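PDB 5L7S: RxLR effector protein 54 from Phytophthora infestans, which binds the host autophagy protein ATG8CL through a C-terminal ATG8-interacting motif and stimulates autophagosome formation, co-opting the host autophagy machinery. Local coordinates for residues A[69-74]-A[140-145]; A[73-78]-A[132-137]; A[109-114]-A[144-149]. All coordinates share one frame; numbering follows the deposited sequence.

Interaction 1 (A[69-74]-A[140-145]); sequences DIYYLL and DTPMFR
Tyr71 and Tyr72 on helix 67-75 reach Thr141, Pro142 and Met143 at the start of helix 142-155 across a wide backbone separation, the closest alpha carbons, Tyr72 CA and Thr141 CA, being 10.3 Å apart. Long side chains therefore make the contact, and they illustrate how two WY-domains of a tandem array, the second and the third by their inferred limits, can be joined by aromatic rings and a methionine methyl. Met143 carries much of it. Its chain bends at the last torsion (chi3 -77°), which brings the CE methyl against both rings, 3.8 Å from Tyr71 CD2 and 3.6 Å from Tyr72 CZ. The approaches differ: Met143 and Tyr72 meet tip to tip, whereas Met143 and Tyr71 run past each other in opposite directions. The tyrosines also pack together, Tyr71 CD2 standing 4.1 Å above the centre of the Tyr72 ring. At the far end of its own ring, Tyr71 OH meets the proline ring tip to tip, 3.6 Å from Pro142 CD. Thr141 lies alongside as the N-cap of the second helix: its OG1 accepts from Phe144 N at 3.3 Å and is also hydrogen-bonded to Leu138 O. The polar end of buried Tyr72 is satisfied outside the pair, by Leu129 O. Around this apolar junction, Tyr71 packs on Leu83 and Phe87 of helix 80-91, while Ile70 and Leu73 turn to Val53 and Trp49 of helix 44-60, so that helix 67-75 is wedged between its own helical neighbours and the start of helix 142-155.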
loop_
_atom_site.group_PDB
_atom_site.type_symbol
_atom_site.label_atom_id
_atom_site.label_comp_id
_atom_site.label_asym_id
_atom_site.label_seq_id
_atom_site.Cartn_x
_atom_site.Cartn_y
_atom_site.Cartn_z
ATOM N N ASP A 69 -0.854 -8.193 -13.810
ATOM C CA ASP A 69 0.477 -8.183 -14.447
ATOM C C ASP A 69 0.779 -6.791 -14.997
ATOM O O ASP A 69 1.850 -6.230 -14.733
ATOM C CB ASP A 69 0.572 -9.194 -15.608
ATOM C CG ASP A 69 0.603 -10.650 -15.151
ATOM O OD1 ASP A 69 0.968 -10.936 -13.990
ATOM O OD2 ASP A 69 0.263 -11.521 -15.983
ATOM N N ILE A 70 -0.180 -6.238 -15.743
ATOM C CA ILE A 70 -0.052 -4.893 -16.298
ATOM C C ILE A 70 0.031 -3.849 -15.188
ATOM O O ILE A 70 0.895 -2.981 -15.232
ATOM C CB ILE A 70 -1.210 -4.547 -17.265
ATOM C CG1 ILE A 70 -1.142 -5.425 -18.523
ATOM C CG2 ILE A 70 -1.165 -3.075 -17.675
ATOM C CD1 ILE A 70 -2.452 -5.520 -19.283
ATOM N N TYR A 71 -0.861 -3.929 -14.203
ATOM C CA TYR A 71 -0.916 -2.921 -13.137
ATOM C C TYR A 71 0.374 -2.875 -12.325
ATOM O O TYR A 71 0.941 -1.802 -12.112
ATOM C CB TYR A 71 -2.108 -3.157 -12.202
ATOM C CG TYR A 71 -2.355 -2.026 -11.216
ATOM C CD1 TYR A 71 -2.793 -0.779 -11.654
ATOM C CD2 TYR A 71 -2.154 -2.204 -9.844
ATOM C CE1 TYR A 71 -3.022 0.261 -10.759
ATOM C CE2 TYR A 71 -2.380 -1.170 -8.939
ATOM C CZ TYR A 71 -2.814 0.062 -9.400
ATOM O OH TYR A 71 -3.045 1.093 -8.510
ATOM N N TYR A 72 0.841 -4.035 -11.887
ATOM C CA TYR A 72 1.994 -4.081 -10.997
ATOM C C TYR A 72 3.325 -3.814 -11.711
ATOM O O TYR A 72 4.257 -3.311 -11.084
ATOM C CB TYR A 72 1.996 -5.380 -10.180
ATOM C CG TYR A 72 0.920 -5.378 -9.101
ATOM C CD1 TYR A 72 0.965 -4.455 -8.057
ATOM C CD2 TYR A 72 -0.147 -6.285 -9.127
ATOM C CE1 TYR A 72 -0.008 -4.433 -7.071
ATOM C CE2 TYR A 72 -1.126 -6.270 -8.137
ATOM C CZ TYR A 72 -1.051 -5.338 -7.114
ATOM O OH TYR A 72 -2.002 -5.298 -6.121
ATOM N N LEU A 73 3.406 -4.101 -13.010
ATOM C CA LEU A 73 4.573 -3.700 -13.818
ATOM C C LEU A 73 4.696 -2.177 -13.914
ATOM O O LEU A 73 5.784 -1.617 -13.750
ATOM C CB LEU A 73 4.486 -4.287 -15.233
ATOM C CG LEU A 73 5.629 -3.972 -16.213
ATOM C CD1 LEU A 73 6.937 -4.594 -15.745
ATOM C CD2 LEU A 73 5.273 -4.447 -17.616
ATOM N N LEU A 74 3.576 -1.522 -14.201
ATOM C CA LEU A 74 3.539 -0.072 -14.356
ATOM C C LEU A 74 3.646 0.652 -13.019
ATOM O O LEU A 74 4.161 1.775 -12.965
ATOM C CB LEU A 74 2.255 0.353 -15.064
ATOM C CG LEU A 74 2.045 -0.179 -16.480
ATOM C CD1 LEU A 74 0.606 0.048 -16.907
ATOM C CD2 LEU A 74 3.002 0.480 -17.459
ATOM N N ASP A 140 -0.848 3.544 -0.929
ATOM C CA ASP A 140 -1.447 4.448 -1.915
ATOM C C ASP A 140 -2.311 3.742 -2.967
ATOM O O ASP A 140 -3.004 4.420 -3.729
ATOM C CB ASP A 140 -0.358 5.276 -2.610
ATOM C CG ASP A 140 0.364 6.222 -1.654
ATOM O OD1 ASP A 140 -0.281 6.779 -0.734
ATOM O OD2 ASP A 140 1.586 6.418 -1.830
ATOM N N THR A 141 -2.289 2.407 -3.018
ATOM C CA THR A 141 -3.042 1.682 -4.044
ATOM C C THR A 141 -4.519 1.576 -3.650
ATOM O O THR A 141 -4.822 1.279 -2.492
ATOM C CB THR A 141 -2.488 0.264 -4.327
ATOM O OG1 THR A 141 -2.711 -0.596 -3.205
ATOM C CG2 THR A 141 -1.005 0.316 -4.644
ATOM N N PRO A 142 -5.441 1.822 -4.607
ATOM C CA PRO A 142 -6.865 1.646 -4.310
ATOM C C PRO A 142 -7.238 0.230 -3.866
ATOM O O PRO A 142 -8.071 0.081 -2.977
ATOM C CB PRO A 142 -7.555 2.003 -5.636
ATOM C CG PRO A 142 -6.499 1.900 -6.675
ATOM C CD PRO A 142 -5.235 2.298 -5.988
ATOM N N MET A 143 -6.620 -0.789 -4.463
ATOM C CA MET A 143 -6.892 -2.182 -4.092
ATOM C C MET A 143 -6.573 -2.486 -2.626
ATOM O O MET A 143 -7.265 -3.289 -2.000
ATOM C CB MET A 143 -6.142 -3.155 -5.008
ATOM C CG MET A 143 -6.672 -3.185 -6.431
ATOM S SD MET A 143 -6.179 -4.671 -7.320
ATOM C CE MET A 143 -4.477 -4.279 -7.721
ATOM N N PHE A 144 -5.538 -1.849 -2.083
ATOM C CA PHE A 144 -5.230 -1.974 -0.659
ATOM C C PHE A 144 -6.350 -1.367 0.182
ATOM O O PHE A 144 -6.830 -2.008 1.113
ATOM C CB PHE A 144 -3.900 -1.307 -0.318
ATOM C CG PHE A 144 -3.560 -1.353 1.145
ATOM C CD1 PHE A 144 -3.304 -2.569 1.771
ATOM C CD2 PHE A 144 -3.506 -0.185 1.904
ATOM C CE1 PHE A 144 -2.995 -2.619 3.122
ATOM C CE2 PHE A 144 -3.193 -0.230 3.254
ATOM C CZ PHE A 144 -2.938 -1.448 3.864
ATOM N N ARG A 145 -6.756 -0.141 -0.153
ATOM C CA ARG A 145 -7.895 0.515 0.509
ATOM C C ARG A 145 -9.167 -0.340 0.469
ATOM O O ARG A 145 -9.916 -0.382 1.447
ATOM C CB ARG A 145 -8.185 1.886 -0.111
ATOM C CG ARG A 145 -7.191 2.968 0.267
ATOM C CD ARG A 145 -7.699 4.338 -0.154
ATOM N NE ARG A 145 -7.825 4.456 -1.611
ATOM C CZ ARG A 145 -6.847 4.800 -2.459
ATOM N NH1 ARG A 145 -7.109 4.867 -3.762
ATOM N NH2 ARG A 145 -5.611 5.073 -2.035
#

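Interaction 2 (A[73-78]-A[132-137]); sequences LLLKTN and KDAGTK
Lys137 and Ala134 meet Leu75 toward the end of helix 67-75, where the second WY-domain faces the loop that precedes helix 142-155 in the third. Two kinds of interaction make this interdomain join. The polar part is a lysine gripping backbone carbonyls: Lys137 NZ donates to Leu75 O at 2.7 Å and to Asn78 O at 3.1 Å. The ammonium approaches the first nearly head-on, with a C=O...N angle of 164°, but stands above the carbonyl plane of the second. A positive charge here would be expected to suit Leu75 O, a carbonyl near the end of a helix. Asn78 steadies the same turn, its ND2 bonding back to Leu74 O at 3.0 Å, while its OD1 accepts from Ala38 N.

The apolar part has two pieces, the lysine shaft and Ala134. Extended beyond CG, the shaft slides past Leu75 in the opposite direction, Lys137 CD lying 4.0 Å from Leu75 CD1. Leu75, with CG anti to the backbone N (chi1 -174°), uses its other branch on the loop, where CD2 lies 4.0 Å from Ala134 CA and 4.3 Å from Ala134 CB.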
loop_
_atom_site.group_PDB
_atom_site.type_symbol
_atom_site.label_atom_id
_atom_site.label_comp_id
_atom_site.label_asym_id
_atom_site.label_seq_id
_atom_site.Cartn_x
_atom_site.Cartn_y
_atom_site.Cartn_z
ATOM N N LEU A 73 3.406 -4.101 -13.010
ATOM C CA LEU A 73 4.573 -3.700 -13.818
ATOM C C LEU A 73 4.696 -2.177 -13.914
ATOM O O LEU A 73 5.784 -1.617 -13.750
ATOM C CB LEU A 73 4.486 -4.287 -15.233
ATOM C CG LEU A 73 5.629 -3.972 -16.213
ATOM C CD1 LEU A 73 6.937 -4.594 -15.745
ATOM C CD2 LEU A 73 5.273 -4.447 -17.616
ATOM N N LEU A 74 3.576 -1.522 -14.201
ATOM C CA LEU A 74 3.539 -0.072 -14.356
ATOM C C LEU A 74 3.646 0.652 -13.019
ATOM O O LEU A 74 4.161 1.775 -12.965
ATOM C CB LEU A 74 2.255 0.353 -15.064
ATOM C CG LEU A 74 2.045 -0.179 -16.480
ATOM C CD1 LEU A 74 0.606 0.048 -16.907
ATOM C CD2 LEU A 74 3.002 0.480 -17.459
ATOM N N LEU A 75 3.148 0.019 -11.954
ATOM C CA LEU A 75 3.191 0.597 -10.608
ATOM C C LEU A 75 4.623 0.781 -10.105
ATOM O O LEU A 75 4.882 1.702 -9.327
ATOM C CB LEU A 75 2.393 -0.258 -9.612
ATOM C CG LEU A 75 2.217 0.296 -8.189
ATOM C CD1 LEU A 75 1.408 1.585 -8.195
ATOM C CD2 LEU A 75 1.562 -0.739 -7.289
ATOM N N LYS A 76 5.543 -0.082 -10.543
ATOM C CA LYS A 76 6.955 0.045 -10.166
ATOM C C LYS A 76 7.512 1.440 -10.450
ATOM O O LYS A 76 8.292 1.956 -9.651
ATOM C CB LYS A 76 7.818 -1.019 -10.851
ATOM C CG LYS A 76 7.618 -2.428 -10.299
ATOM C CD LYS A 76 8.752 -3.372 -10.680
ATOM C CE LYS A 76 8.845 -3.572 -12.192
ATOM N NZ LYS A 76 9.819 -4.629 -12.589
ATOM N N THR A 77 7.091 2.051 -11.561
ATOM C CA THR A 77 7.584 3.374 -11.971
ATOM C C THR A 77 6.501 4.434 -12.280
ATOM O O THR A 77 6.812 5.478 -12.862
ATOM C CB THR A 77 8.539 3.225 -13.179
ATOM O OG1 THR A 77 7.837 2.645 -14.285
ATOM C CG2 THR A 77 9.733 2.336 -12.811
ATOM N N ASN A 78 5.252 4.178 -11.889
ATOM C CA ASN A 78 4.183 5.194 -11.915
ATOM C C ASN A 78 3.375 5.134 -10.632
ATOM O O ASN A 78 3.298 4.079 -10.003
ATOM C CB ASN A 78 3.229 4.987 -13.096
ATOM C CG ASN A 78 3.911 5.136 -14.442
ATOM O OD1 ASN A 78 3.925 6.222 -15.030
ATOM N ND2 ASN A 78 4.476 4.042 -14.939
ATOM N N LYS A 132 1.167 -8.096 -2.287
ATOM C CA LYS A 132 2.613 -8.264 -2.049
ATOM C C LYS A 132 3.476 -7.590 -3.122
ATOM O O LYS A 132 4.530 -7.034 -2.814
ATOM C CB LYS A 132 2.984 -9.744 -1.934
ATOM C CG LYS A 132 2.544 -10.372 -0.626
ATOM C CD LYS A 132 2.738 -11.879 -0.630
ATOM C CE LYS A 132 2.315 -12.488 0.699
ATOM N NZ LYS A 132 1.992 -13.935 0.578
ATOM N N ASP A 133 3.005 -7.615 -4.370
ATOM C CA ASP A 133 3.708 -6.978 -5.493
ATOM C C ASP A 133 3.660 -5.439 -5.483
ATOM O O ASP A 133 4.353 -4.803 -6.277
ATOM C CB ASP A 133 3.167 -7.497 -6.836
ATOM C CG ASP A 133 3.324 -9.009 -7.003
ATOM O OD1 ASP A 133 4.291 -9.588 -6.460
ATOM O OD2 ASP A 133 2.475 -9.618 -7.686
ATOM N N ALA A 134 2.844 -4.845 -4.612
ATOM C CA ALA A 134 2.744 -3.386 -4.496
ATOM C C ALA A 134 3.982 -2.742 -3.879
ATOM O O ALA A 134 4.246 -1.564 -4.129
ATOM C CB ALA A 134 1.511 -3.003 -3.690
ATOM N N GLY A 135 4.721 -3.497 -3.060
ATOM C CA GLY A 135 5.914 -2.976 -2.396
ATOM C C GLY A 135 5.606 -1.778 -1.514
ATOM O O GLY A 135 4.521 -1.688 -0.939
ATOM N N THR A 136 6.535 -0.825 -1.461
ATOM C CA THR A 136 6.393 0.359 -0.607
ATOM C C THR A 136 5.269 1.302 -1.042
ATOM O O THR A 136 4.933 2.233 -0.309
ATOM C CB THR A 136 7.699 1.187 -0.534
ATOM O OG1 THR A 136 8.017 1.716 -1.828
ATOM C CG2 THR A 136 8.861 0.343 -0.016
ATOM N N LYS A 137 4.707 1.081 -2.230
ATOM C CA LYS A 137 3.543 1.840 -2.696
ATOM C C LYS A 137 2.193 1.333 -2.162
ATOM O O LYS A 137 1.179 1.999 -2.376
ATOM C CB LYS A 137 3.538 1.914 -4.234
ATOM C CG LYS A 137 4.665 2.790 -4.766
ATOM C CD LYS A 137 4.746 2.841 -6.279
ATOM C CE LYS A 137 5.671 3.963 -6.725
ATOM N NZ LYS A 137 5.854 4.007 -8.198
#

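Interaction 3 (A[109-114]-A[144-149]); sequences GNWIRK and FRQWLE
Trp111 and Gly109 close on Gln146 near the boundary of the second and third WY-domains, where the turn leading into helix 112-118 lies against helix 142-155. The close side centres on the glutamine amide. Trp111 NE1 donates to Gln146 OE1 at 3.2 Å, a somewhat bent bond (N-H...O 143°) in which Gln146 OE1 sits slightly out of the indole plane. Indole and amide planes are 49° apart. The amide is held at both ends, since Gln146 NE2 bonds to Leu107 O in the chain just before Gly109. Gly109 itself has no side chain to stand in the way of the amide, and its CA lies 3.6 Å from Gln146 CD.

The other side is looser. Partly exposed Ile112, the first residue of the helix proper, offers CD1 no nearer than 4.4 Å to Gln146 O, and Glu149, exposed to solvent, only flanks the junction. Away from this edge the indole packs on Val125 of helix 122-128 and on Leu129. The edge of its six-membered ring abuts the glutamine stem, Trp111 CZ2 lying 3.6 Å from Gln146 CB.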
loop_
_atom_site.group_PDB
_atom_site.type_symbol
_atom_site.label_atom_id
_atom_site.label_comp_id
_atom_site.label_asym_id
_atom_site.label_seq_id
_atom_site.Cartn_x
_atom_site.Cartn_y
_atom_site.Cartn_z
ATOM N N GLY A 109 -13.332 -2.453 -7.237
ATOM C CA GLY A 109 -13.798 -2.940 -5.940
ATOM C C GLY A 109 -15.040 -3.808 -6.011
ATOM O O GLY A 109 -15.503 -4.296 -4.983
ATOM N N ASN A 110 -15.561 -4.041 -7.218
ATOM C CA ASN A 110 -16.772 -4.849 -7.420
ATOM C C ASN A 110 -16.471 -6.342 -7.273
ATOM O O ASN A 110 -16.522 -7.116 -8.230
ATOM C CB ASN A 110 -17.406 -4.545 -8.785
ATOM C CG ASN A 110 -17.746 -3.071 -8.962
ATOM O OD1 ASN A 110 -17.679 -2.280 -8.018
ATOM N ND2 ASN A 110 -18.101 -2.696 -10.185
ATOM N N TRP A 111 -16.110 -6.701 -6.050
ATOM C CA TRP A 111 -15.864 -8.074 -5.620
ATOM C C TRP A 111 -16.156 -8.296 -4.124
ATOM O O TRP A 111 -16.255 -9.442 -3.691
ATOM C CB TRP A 111 -14.417 -8.477 -5.935
ATOM C CG TRP A 111 -13.393 -7.481 -5.455
ATOM C CD1 TRP A 111 -12.810 -6.488 -6.187
ATOM C CD2 TRP A 111 -12.842 -7.379 -4.131
ATOM N NE1 TRP A 111 -11.931 -5.778 -5.408
ATOM C CE2 TRP A 111 -11.932 -6.300 -4.142
ATOM C CE3 TRP A 111 -13.032 -8.091 -2.937
ATOM C CZ2 TRP A 111 -11.209 -5.915 -3.004
ATOM C CZ3 TRP A 111 -12.309 -7.708 -1.800
ATOM C CH2 TRP A 111 -11.412 -6.627 -1.846
ATOM N N ILE A 112 -16.321 -7.217 -3.351
ATOM C CA ILE A 112 -16.416 -7.300 -1.900
ATOM C C ILE A 112 -17.737 -7.958 -1.515
ATOM O O ILE A 112 -17.740 -8.850 -0.683
ATOM C CB ILE A 112 -16.284 -5.908 -1.228
ATOM C CG1 ILE A 112 -14.944 -5.247 -1.604
ATOM C CG2 ILE A 112 -16.392 -6.019 0.293
ATOM C CD1 ILE A 112 -15.026 -3.744 -1.762
ATOM N N ARG A 113 -18.839 -7.541 -2.144
ATOM C CA ARG A 113 -20.161 -8.113 -1.852
ATOM C C ARG A 113 -20.200 -9.614 -2.130
ATOM O O ARG A 113 -20.507 -10.395 -1.237
ATOM C CB ARG A 113 -21.270 -7.411 -2.645
ATOM C CG ARG A 113 -21.518 -5.976 -2.214
ATOM C CD ARG A 113 -22.886 -5.476 -2.661
ATOM N NE ARG A 113 -23.012 -4.017 -2.532
ATOM C CZ ARG A 113 -23.357 -3.345 -1.424
ATOM N NH1 ARG A 113 -23.631 -3.969 -0.276
ATOM N NH2 ARG A 113 -23.428 -2.015 -1.466
ATOM N N LYS A 114 -19.887 -10.005 -3.362
ATOM C CA LYS A 114 -19.837 -11.432 -3.719
ATOM C C LYS A 114 -18.780 -12.225 -2.932
ATOM O O LYS A 114 -19.030 -13.377 -2.572
ATOM C CB LYS A 114 -19.710 -11.653 -5.243
ATOM C CG LYS A 114 -18.537 -10.976 -5.956
ATOM C CD LYS A 114 -18.795 -10.838 -7.457
ATOM C CE LYS A 114 -18.106 -9.617 -8.046
ATOM N NZ LYS A 114 -18.522 -9.350 -9.449
ATOM N N PHE A 144 -5.538 -1.849 -2.083
ATOM C CA PHE A 144 -5.230 -1.974 -0.659
ATOM C C PHE A 144 -6.350 -1.367 0.182
ATOM O O PHE A 144 -6.830 -2.008 1.113
ATOM C CB PHE A 144 -3.900 -1.307 -0.318
ATOM C CG PHE A 144 -3.560 -1.353 1.145
ATOM C CD1 PHE A 144 -3.304 -2.569 1.771
ATOM C CD2 PHE A 144 -3.506 -0.185 1.904
ATOM C CE1 PHE A 144 -2.995 -2.619 3.122
ATOM C CE2 PHE A 144 -3.193 -0.230 3.254
ATOM C CZ PHE A 144 -2.938 -1.448 3.864
ATOM N N ARG A 145 -6.756 -0.141 -0.153
ATOM C CA ARG A 145 -7.895 0.515 0.509
ATOM C C ARG A 145 -9.167 -0.340 0.469
ATOM O O ARG A 145 -9.916 -0.382 1.447
ATOM C CB ARG A 145 -8.185 1.886 -0.111
ATOM C CG ARG A 145 -7.191 2.968 0.267
ATOM C CD ARG A 145 -7.699 4.338 -0.154
ATOM N NE ARG A 145 -7.825 4.456 -1.611
ATOM C CZ ARG A 145 -6.847 4.800 -2.459
ATOM N NH1 ARG A 145 -7.109 4.867 -3.762
ATOM N NH2 ARG A 145 -5.611 5.073 -2.035
ATOM N N GLN A 146 -9.394 -1.011 -0.662
ATOM C CA GLN A 146 -10.523 -1.931 -0.821
ATOM C C GLN A 146 -10.400 -3.136 0.112
ATOM O O GLN A 146 -11.374 -3.533 0.744
ATOM C CB GLN A 146 -10.646 -2.410 -2.278
ATOM C CG GLN A 146 -11.055 -1.329 -3.272
ATOM C CD GLN A 146 -10.707 -1.674 -4.714
ATOM O OE1 GLN A 146 -10.630 -2.841 -5.091
ATOM N NE2 GLN A 146 -10.500 -0.650 -5.527
ATOM N N TRP A 147 -9.204 -3.709 0.198
ATOM C CA TRP A 147 -8.948 -4.844 1.092
ATOM C C TRP A 147 -9.162 -4.491 2.570
ATOM O O TRP A 147 -9.591 -5.343 3.345
ATOM C CB TRP A 147 -7.538 -5.390 0.870
ATOM C CG TRP A 147 -7.228 -6.634 1.632
ATOM C CD1 TRP A 147 -7.540 -7.916 1.283
ATOM C CD2 TRP A 147 -6.523 -6.715 2.871
ATOM N NE1 TRP A 147 -7.075 -8.796 2.233
ATOM C CE2 TRP A 147 -6.450 -8.083 3.223
ATOM C CE3 TRP A 147 -5.942 -5.764 3.720
ATOM C CZ2 TRP A 147 -5.813 -8.522 4.385
ATOM C CZ3 TRP A 147 -5.316 -6.200 4.879
ATOM C CH2 TRP A 147 -5.254 -7.569 5.199
ATOM N N LEU A 148 -8.873 -3.248 2.955
ATOM C CA LEU A 148 -9.185 -2.785 4.310
ATOM C C LEU A 148 -10.698 -2.771 4.569
ATOM O O LEU A 148 -11.127 -3.107 5.674
ATOM C CB LEU A 148 -8.565 -1.408 4.598
ATOM C CG LEU A 148 -7.029 -1.303 4.594
ATOM C CD1 LEU A 148 -6.598 0.090 5.022
ATOM C CD2 LEU A 148 -6.354 -2.346 5.477
ATOM N N GLU A 149 -11.498 -2.414 3.558
ATOM C CA GLU A 149 -12.961 -2.550 3.653
ATOM C C GLU A 149 -13.366 -4.005 3.865
ATOM O O GLU A 149 -14.102 -4.294 4.800
ATOM C CB GLU A 149 -13.695 -1.990 2.426
ATOM C CG GLU A 149 -13.829 -0.475 2.393
ATOM C CD GLU A 149 -14.836 -0.008 1.353
ATOM O OE1 GLU A 149 -14.420 0.597 0.341
ATOM O OE2 GLU A 149 -16.046 -0.262 1.539
#

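How the interactions relate
Interactions 1 and 2 form one continuous seam between the second and third WY-domains, their centres about 6 Å apart and both built on helix 67-75. They touch directly: Tyr72 CE1 lies 3.8 Å from Ala134 N, and Thr141 CG2 is 3.8 Å from Leu75 CD2. Arg130 adds salt bridges to both Asp69 and Asp133. Interaction 3 is tied to interaction 1 through helix 142-155, with centres about 13 Å apart, whereas it stays about 6 Å from interaction 2 at the nearest atoms. One helix thus carries an interdomain contact at its start and the turn leading into helix 112-118 further on. The ATG8-interacting motif belongs to the C-terminal tail; binding ATG8CL does not need the WY-domains.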